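Local structure of putative acetyltransferase (Streptococcus mutans, 3LD2) at residues A86-S99 and T112-I126. The protein binds coenzyme A and probably transfers acyl groups, other than aminoacyl groups, to an acceptor. Numbering follows the deposited sequence.
Sequences AKIKDKIVGVLDYS and TFGIAVAEKERRKGI. With COA (coenzyme A), chain E.
Leu96 faces Ile115 across the antiparallel hairpin of strands 92-100 and 110-117 and also touches Phe113, all three on one face. Its CB meets Ile115 CG1. A chi1 of -178° swings CG away from the backbone N, and CG lies 3.3 Å from Gly114 O. CD1 touches Phe113 CD1 at 3.8 Å and nears Ile115 CD1; CD2 meets Phe113 CB. A branched aliphatic chain suits this place, since Leu130 of helix 126-138 packs on both Leu96 and Ile115.

Val95 and Ala116 exchange two backbone hydrogen bonds, N to O each way. Glycine at 114 leaves room for the Asp97 carboxylate, whose OD1 stands 3.6 Å from Gly114 N; that N donates instead to Asp97 O.

Where strand 92-100 pairs with strand 82-88, Val93 and Gly94 sit against the single Ala86, a classic beta bulge. Val93 CG1 meets Glu121 CG at 3.7 Å, while CG2 meets Ile126 CD1, joining hairpin to helix start.

Coenzyme A is already engaged by strand 110-117, where Val117 N donates to the pantetheine carbonyl O9P at 2.9 Å, as to a neighbouring strand. Arg122 NE and NH2 both grip Val117 O side-on, fixing the guanidinium's rotation, with COA C7P over one face and Glu119 CA over the other. Arg123 N binds O4A at 2.6 Å; its NE and NH2 bind O9A and O8A of the ribose phosphate, and its guanidinium lies over the adenine, uses that suit an arginine. Gly125, whose backbone angles call for glycine, binds O1A through N at 2.7 Å and N-caps helix 126-138. Strand, pyrophosphate-binding loop and helix make the coenzyme A site characteristic of the GNAT fold.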
loop_
_atom_site.group_PDB
_atom_site.type_symbol
_atom_site.label_atom_id
_atom_site.label_comp_id
_atom_site.label_asym_id
_atom_site.label_seq_id
_atom_site.Cartn_x
_atom_site.Cartn_y
_atom_site.Cartn_z
ATOM N N ALA A 86 10.004 2.424 6.513
ATOM C CA ALA A 86 11.416 2.191 6.211
ATOM C C ALA A 86 12.196 3.483 6.372
ATOM O O ALA A 86 11.742 4.551 5.974
ATOM C CB ALA A 86 11.598 1.592 4.832
ATOM N N LYS A 87 13.354 3.396 7.005
ATOM C CA LYS A 87 14.143 4.595 7.274
ATOM C C LYS A 87 15.558 4.411 6.777
ATOM O O LYS A 87 16.106 3.293 6.779
ATOM C CB LYS A 87 14.180 4.930 8.772
ATOM C CG LYS A 87 12.845 5.263 9.429
ATOM C CD LYS A 87 13.074 5.737 10.872
ATOM C CE LYS A 87 11.847 5.561 11.759
ATOM N NZ LYS A 87 11.638 6.690 12.731
ATOM N N ILE A 88 16.142 5.525 6.355
ATOM C CA ILE A 88 17.553 5.595 5.995
ATOM C C ILE A 88 18.127 6.815 6.721
ATOM O O ILE A 88 17.866 7.946 6.320
ATOM C CB ILE A 88 17.734 5.717 4.467
ATOM C CG1 ILE A 88 17.235 4.457 3.777
ATOM C CG2 ILE A 88 19.195 5.892 4.108
ATOM C CD1 ILE A 88 17.497 4.430 2.283
ATOM N N LYS A 89 18.874 6.574 7.800
ATOM C CA LYS A 89 19.279 7.617 8.755
ATOM C C LYS A 89 18.106 8.179 9.599
ATOM O O LYS A 89 17.977 9.391 9.783
ATOM C CB LYS A 89 20.044 8.750 8.058
ATOM C CG LYS A 89 19.172 9.924 7.625
ATOM C CD LYS A 89 19.967 11.005 6.932
ATOM C CE LYS A 89 20.838 10.414 5.832
ATOM N NZ LYS A 89 21.765 11.441 5.262
ATOM N N ASP A 90 17.268 7.301 10.141
ATOM C CA ASP A 90 16.048 7.752 10.834
ATOM C C ASP A 90 15.242 8.810 10.046
ATOM O O ASP A 90 14.446 9.559 10.606
ATOM C CB ASP A 90 16.338 8.217 12.273
ATOM C CG ASP A 90 15.205 7.840 13.257
ATOM O OD1 ASP A 90 14.135 8.502 13.230
ATOM O OD2 ASP A 90 15.389 6.876 14.054
ATOM N N LYS A 91 15.469 8.849 8.740
ATOM C CA LYS A 91 14.599 9.555 7.814
ATOM C C LYS A 91 13.667 8.521 7.161
ATOM O O LYS A 91 14.124 7.471 6.674
ATOM C CB LYS A 91 15.445 10.262 6.752
ATOM C CG LYS A 91 14.676 10.735 5.520
ATOM C CD LYS A 91 14.206 12.187 5.656
ATOM C CE LYS A 91 13.383 12.633 4.439
ATOM N NZ LYS A 91 12.970 14.058 4.560
ATOM N N ILE A 92 12.366 8.799 7.174
ATOM C CA ILE A 92 11.387 7.880 6.583
ATOM C C ILE A 92 11.462 7.937 5.056
ATOM O O ILE A 92 11.377 9.023 4.493
ATOM C CB ILE A 92 9.946 8.268 6.950
ATOM C CG1 ILE A 92 9.780 8.489 8.459
ATOM C CG2 ILE A 92 8.965 7.219 6.403
ATOM C CD1 ILE A 92 9.320 7.276 9.194
ATOM N N VAL A 93 11.602 6.785 4.397
ATOM C CA VAL A 93 11.711 6.736 2.935
ATOM C C VAL A 93 10.720 5.768 2.292
ATOM O O VAL A 93 10.674 5.639 1.067
ATOM C CB VAL A 93 13.135 6.337 2.456
ATOM C CG1 VAL A 93 14.113 7.473 2.688
ATOM C CG2 VAL A 93 13.591 5.022 3.110
ATOM N N GLY A 94 9.945 5.085 3.127
ATOM C CA GLY A 94 8.919 4.172 2.664
ATOM C C GLY A 94 7.882 3.880 3.739
ATOM O O GLY A 94 8.178 3.942 4.941
ATOM N N VAL A 95 6.658 3.569 3.319
ATOM C CA VAL A 95 5.614 3.216 4.272
ATOM C C VAL A 95 4.611 2.201 3.709
ATOM O O VAL A 95 4.213 2.275 2.541
ATOM C CB VAL A 95 4.880 4.465 4.805
ATOM C CG1 VAL A 95 4.263 5.262 3.655
ATOM C CG2 VAL A 95 3.831 4.058 5.841
ATOM N N LEU A 96 4.224 1.240 4.545
ATOM C CA LEU A 96 3.236 0.250 4.176
ATOM C C LEU A 96 2.233 0.112 5.319
ATOM O O LEU A 96 2.614 -0.208 6.453
ATOM C CB LEU A 96 3.891 -1.100 3.862
ATOM C CG LEU A 96 2.911 -2.210 3.399
ATOM C CD1 LEU A 96 3.563 -3.304 2.558
ATOM C CD2 LEU A 96 2.141 -2.852 4.571
ATOM N N ASP A 97 0.960 0.374 5.028
ATOM C CA ASP A 97 -0.106 0.145 6.002
ATOM C C ASP A 97 -0.983 -1.010 5.541
ATOM O O ASP A 97 -1.192 -1.201 4.343
ATOM C CB ASP A 97 -0.963 1.384 6.180
ATOM C CG ASP A 97 -1.830 1.663 4.977
ATOM O OD1 ASP A 97 -1.263 1.934 3.905
ATOM O OD2 ASP A 97 -3.075 1.619 5.093
ATOM N N TYR A 98 -1.477 -1.797 6.490
ATOM C CA TYR A 98 -2.342 -2.927 6.159
ATOM C C TYR A 98 -3.462 -3.099 7.147
ATOM O O TYR A 98 -3.400 -2.627 8.274
ATOM C CB TYR A 98 -1.553 -4.231 6.006
ATOM C CG TYR A 98 -0.864 -4.736 7.245
ATOM C CD1 TYR A 98 -1.507 -5.622 8.100
ATOM C CD2 TYR A 98 0.443 -4.355 7.549
ATOM C CE1 TYR A 98 -0.882 -6.114 9.237
ATOM C CE2 TYR A 98 1.087 -4.833 8.687
ATOM C CZ TYR A 98 0.414 -5.711 9.540
ATOM O OH TYR A 98 1.022 -6.213 10.684
ATOM N N SER A 99 -4.497 -3.783 6.711
ATOM C CA SER A 99 -5.675 -3.959 7.538
ATOM C C SER A 99 -6.584 -5.021 6.916
ATOM O O SER A 99 -6.454 -5.333 5.722
ATOM C CB SER A 99 -6.423 -2.643 7.603
ATOM O OG SER A 99 -7.093 -2.452 6.370
ATOM N N THR A 112 -5.728 -6.485 3.303
ATOM C CA THR A 112 -5.310 -5.539 2.243
ATOM C C THR A 112 -4.185 -4.558 2.723
ATOM O O THR A 112 -3.882 -4.498 3.919
ATOM C CB THR A 112 -6.539 -4.782 1.629
ATOM O OG1 THR A 112 -6.160 -4.069 0.430
ATOM C CG2 THR A 112 -7.141 -3.824 2.623
ATOM N N PHE A 113 -3.559 -3.815 1.800
ATOM C CA PHE A 113 -2.461 -2.896 2.158
ATOM C C PHE A 113 -2.186 -1.834 1.114
ATOM O O PHE A 113 -2.467 -2.022 -0.059
ATOM C CB PHE A 113 -1.155 -3.659 2.421
ATOM C CG PHE A 113 -0.544 -4.251 1.186
ATOM C CD1 PHE A 113 0.441 -3.569 0.486
ATOM C CD2 PHE A 113 -0.961 -5.484 0.714
ATOM C CE1 PHE A 113 1.010 -4.110 -0.664
ATOM C CE2 PHE A 113 -0.410 -6.038 -0.432
ATOM C CZ PHE A 113 0.580 -5.349 -1.125
ATOM N N GLY A 114 -1.637 -0.706 1.552
ATOM C CA GLY A 114 -1.100 0.301 0.649
ATOM C C GLY A 114 0.406 0.380 0.864
ATOM O O GLY A 114 0.918 -0.131 1.863
ATOM N N ILE A 115 1.114 0.996 -0.074
ATOM C CA ILE A 115 2.551 1.181 0.050
ATOM C C ILE A 115 3.024 2.392 -0.763
ATOM O O ILE A 115 2.516 2.684 -1.830
ATOM C CB ILE A 115 3.330 -0.077 -0.368
ATOM C CG1 ILE A 115 4.819 0.070 -0.013
ATOM C CG2 ILE A 115 3.137 -0.333 -1.839
ATOM C CD1 ILE A 115 5.644 -1.140 -0.345
ATOM N N ALA A 116 3.978 3.126 -0.215
ATOM C CA ALA A 116 4.502 4.293 -0.894
ATOM C C ALA A 116 5.989 4.392 -0.603
ATOM O O ALA A 116 6.414 4.390 0.553
ATOM C CB ALA A 116 3.749 5.566 -0.467
ATOM N N VAL A 117 6.789 4.399 -1.661
ATOM C CA VAL A 117 8.222 4.571 -1.515
ATOM C C VAL A 117 8.612 5.929 -2.080
ATOM O O VAL A 117 8.042 6.372 -3.081
ATOM C CB VAL A 117 8.986 3.490 -2.228
ATOM C CG1 VAL A 117 10.454 3.872 -2.329
ATOM C CG2 VAL A 117 8.813 2.178 -1.499
ATOM N N ALA A 118 9.554 6.602 -1.426
ATOM C CA ALA A 118 9.964 7.929 -1.886
ATOM C C ALA A 118 10.569 7.847 -3.282
ATOM O O ALA A 118 11.453 7.027 -3.544
ATOM C CB ALA A 118 10.931 8.544 -0.927
ATOM N N GLU A 119 10.083 8.697 -4.173
ATOM C CA GLU A 119 10.523 8.706 -5.567
ATOM C C GLU A 119 12.036 8.560 -5.783
ATOM O O GLU A 119 12.474 7.708 -6.551
ATOM C CB GLU A 119 10.052 9.991 -6.224
ATOM C CG GLU A 119 10.638 10.244 -7.590
ATOM C CD GLU A 119 9.633 10.930 -8.477
ATOM O OE1 GLU A 119 9.749 12.162 -8.659
ATOM O OE2 GLU A 119 8.702 10.236 -8.955
ATOM N N LYS A 120 12.827 9.388 -5.106
ATOM C CA LYS A 120 14.283 9.340 -5.257
ATOM C C LYS A 120 14.891 8.039 -4.736
ATOM O O LYS A 120 15.987 7.647 -5.141
ATOM C CB LYS A 120 14.938 10.552 -4.585
ATOM C CG LYS A 120 14.015 11.750 -4.515
ATOM C CD LYS A 120 14.610 13.033 -5.125
ATOM C CE LYS A 120 14.068 13.275 -6.544
ATOM N NZ LYS A 120 14.351 14.660 -7.031
ATOM N N GLU A 121 14.167 7.360 -3.859
ATOM C CA GLU A 121 14.676 6.139 -3.245
ATOM C C GLU A 121 14.202 4.848 -3.923
ATOM O O GLU A 121 14.593 3.764 -3.490
ATOM C CB GLU A 121 14.322 6.114 -1.747
ATOM C CG GLU A 121 14.759 7.373 -0.970
ATOM C CD GLU A 121 16.279 7.543 -0.961
ATOM O OE1 GLU A 121 16.983 6.533 -1.197
ATOM O OE2 GLU A 121 16.762 8.678 -0.712
ATOM N N ARG A 122 13.384 4.956 -4.982
ATOM C CA ARG A 122 12.818 3.772 -5.664
ATOM C C ARG A 122 13.854 2.919 -6.381
ATOM O O ARG A 122 14.987 3.355 -6.583
ATOM C CB ARG A 122 11.705 4.155 -6.650
ATOM C CG ARG A 122 10.376 4.411 -5.975
ATOM C CD ARG A 122 9.364 5.114 -6.857
ATOM N NE ARG A 122 8.472 5.909 -6.026
ATOM C CZ ARG A 122 7.592 6.784 -6.488
ATOM N NH1 ARG A 122 7.482 6.968 -7.792
ATOM N NH2 ARG A 122 6.825 7.475 -5.648
ATOM N N ARG A 123 13.455 1.700 -6.758
ATOM C CA ARG A 123 14.339 0.778 -7.466
ATOM C C ARG A 123 15.551 0.344 -6.673
ATOM O O ARG A 123 16.525 -0.145 -7.266
ATOM C CB ARG A 123 14.865 1.380 -8.774
ATOM C CG ARG A 123 13.975 1.162 -9.953
ATOM C CD ARG A 123 13.096 -0.040 -9.747
ATOM N NE ARG A 123 13.488 -1.191 -10.544
ATOM C CZ ARG A 123 13.346 -1.245 -11.862
ATOM N NH1 ARG A 123 12.857 -0.185 -12.490
ATOM N NH2 ARG A 123 13.689 -2.343 -12.543
ATOM N N LYS A 124 15.501 0.505 -5.353
ATOM C CA LYS A 124 16.602 0.077 -4.503
ATOM C C LYS A 124 16.265 -1.085 -3.585
ATOM O O LYS A 124 17.041 -1.395 -2.690
ATOM C CB LYS A 124 17.115 1.246 -3.663
ATOM C CG LYS A 124 17.509 2.468 -4.486
ATOM C CD LYS A 124 18.127 3.544 -3.610
ATOM C CE LYS A 124 18.137 4.892 -4.341
ATOM N NZ LYS A 124 18.818 5.994 -3.572
ATOM N N GLY A 125 15.115 -1.728 -3.793
ATOM C CA GLY A 125 14.709 -2.865 -2.969
ATOM C C GLY A 125 13.819 -2.566 -1.764
ATOM O O GLY A 125 13.433 -3.488 -1.039
ATOM N N ILE A 126 13.496 -1.292 -1.541
ATOM C CA ILE A 126 12.703 -0.892 -0.375
ATOM C C ILE A 126 11.270 -1.439 -0.405
ATOM O O ILE A 126 10.766 -1.960 0.611
ATOM C CB ILE A 126 12.640 0.641 -0.213
ATOM C CG1 ILE A 126 14.007 1.195 0.200
ATOM C CG2 ILE A 126 11.574 1.035 0.806
ATOM C CD1 ILE A 126 14.153 2.700 -0.050
HETATM N N1A COA E . 9.858 0.129 -14.052
HETATM C C2A COA E . 9.978 -1.328 -14.296
HETATM N N3A COA E . 9.906 -2.273 -13.128
HETATM C C4A COA E . 9.705 -1.748 -11.787
HETATM C C5A COA E . 9.566 -0.303 -11.556
HETATM C C6A COA E . 9.651 0.655 -12.702
HETATM N N6A COA E . 9.515 2.074 -12.414
HETATM N N7A COA E . 9.368 -0.032 -10.123
HETATM C C8A COA E . 9.369 -1.323 -9.478
HETATM N N9A COA E . 9.484 -2.379 -10.516
HETATM C C1B COA E . 9.844 -3.618 -10.056
HETATM C C2B COA E . 10.980 -4.488 -10.556
HETATM O O2B COA E . 11.277 -4.747 -11.895
HETATM C C3B COA E . 11.582 -5.152 -9.397
HETATM O O3B COA E . 12.755 -5.901 -9.456
HETATM P P3B COA E . 14.180 -5.068 -9.766
HETATM O O7A COA E . 15.376 -6.082 -9.254
HETATM O O8A COA E . 14.382 -4.764 -11.387
HETATM O O9A COA E . 14.221 -3.782 -9.093
HETATM C C4B COA E . 10.841 -4.647 -8.174
HETATM O O4B COA E . 9.819 -3.675 -8.597
HETATM C C5B COA E . 11.157 -4.719 -6.720
HETATM O O5B COA E . 11.633 -3.386 -6.730
HETATM P P1A COA E . 11.615 -2.323 -5.476
HETATM O O1A COA E . 13.013 -1.441 -5.525
HETATM O O2A COA E . 11.498 -3.086 -4.242
HETATM O O3A COA E . 10.336 -1.313 -5.628
HETATM P P2A COA E . 10.275 0.203 -5.010
HETATM O O4A COA E . 10.988 1.250 -6.067
HETATM O O5A COA E . 10.926 0.291 -3.709
HETATM O O6A COA E . 8.695 0.642 -4.903
HETATM C CBP COA E . 6.515 0.963 -5.604
HETATM C CCP COA E . 7.758 0.075 -5.780
HETATM C CDP COA E . 6.086 0.871 -4.115
HETATM C CEP COA E . 5.379 0.531 -6.569
HETATM C CAP COA E . 6.929 2.434 -5.885
HETATM O OAP COA E . 7.081 2.715 -7.250
HETATM C C9P COA E . 5.839 3.369 -5.380
HETATM O O9P COA E . 6.091 4.066 -4.453
HETATM N N8P COA E . 4.894 3.913 -6.342
HETATM C C7P COA E . 4.322 5.180 -5.937
HETATM C C6P COA E . 2.797 5.096 -5.808
HETATM C C5P COA E . 2.350 3.681 -5.428
HETATM O O5P COA E . 2.481 3.315 -4.311
HETATM N N4P COA E . 1.676 2.824 -6.384
HETATM C C3P COA E . 0.721 1.788 -5.942
HETATM C C2P COA E . 0.945 1.256 -4.522
HETATM S S1P COA E . -0.550 1.624 -3.538
#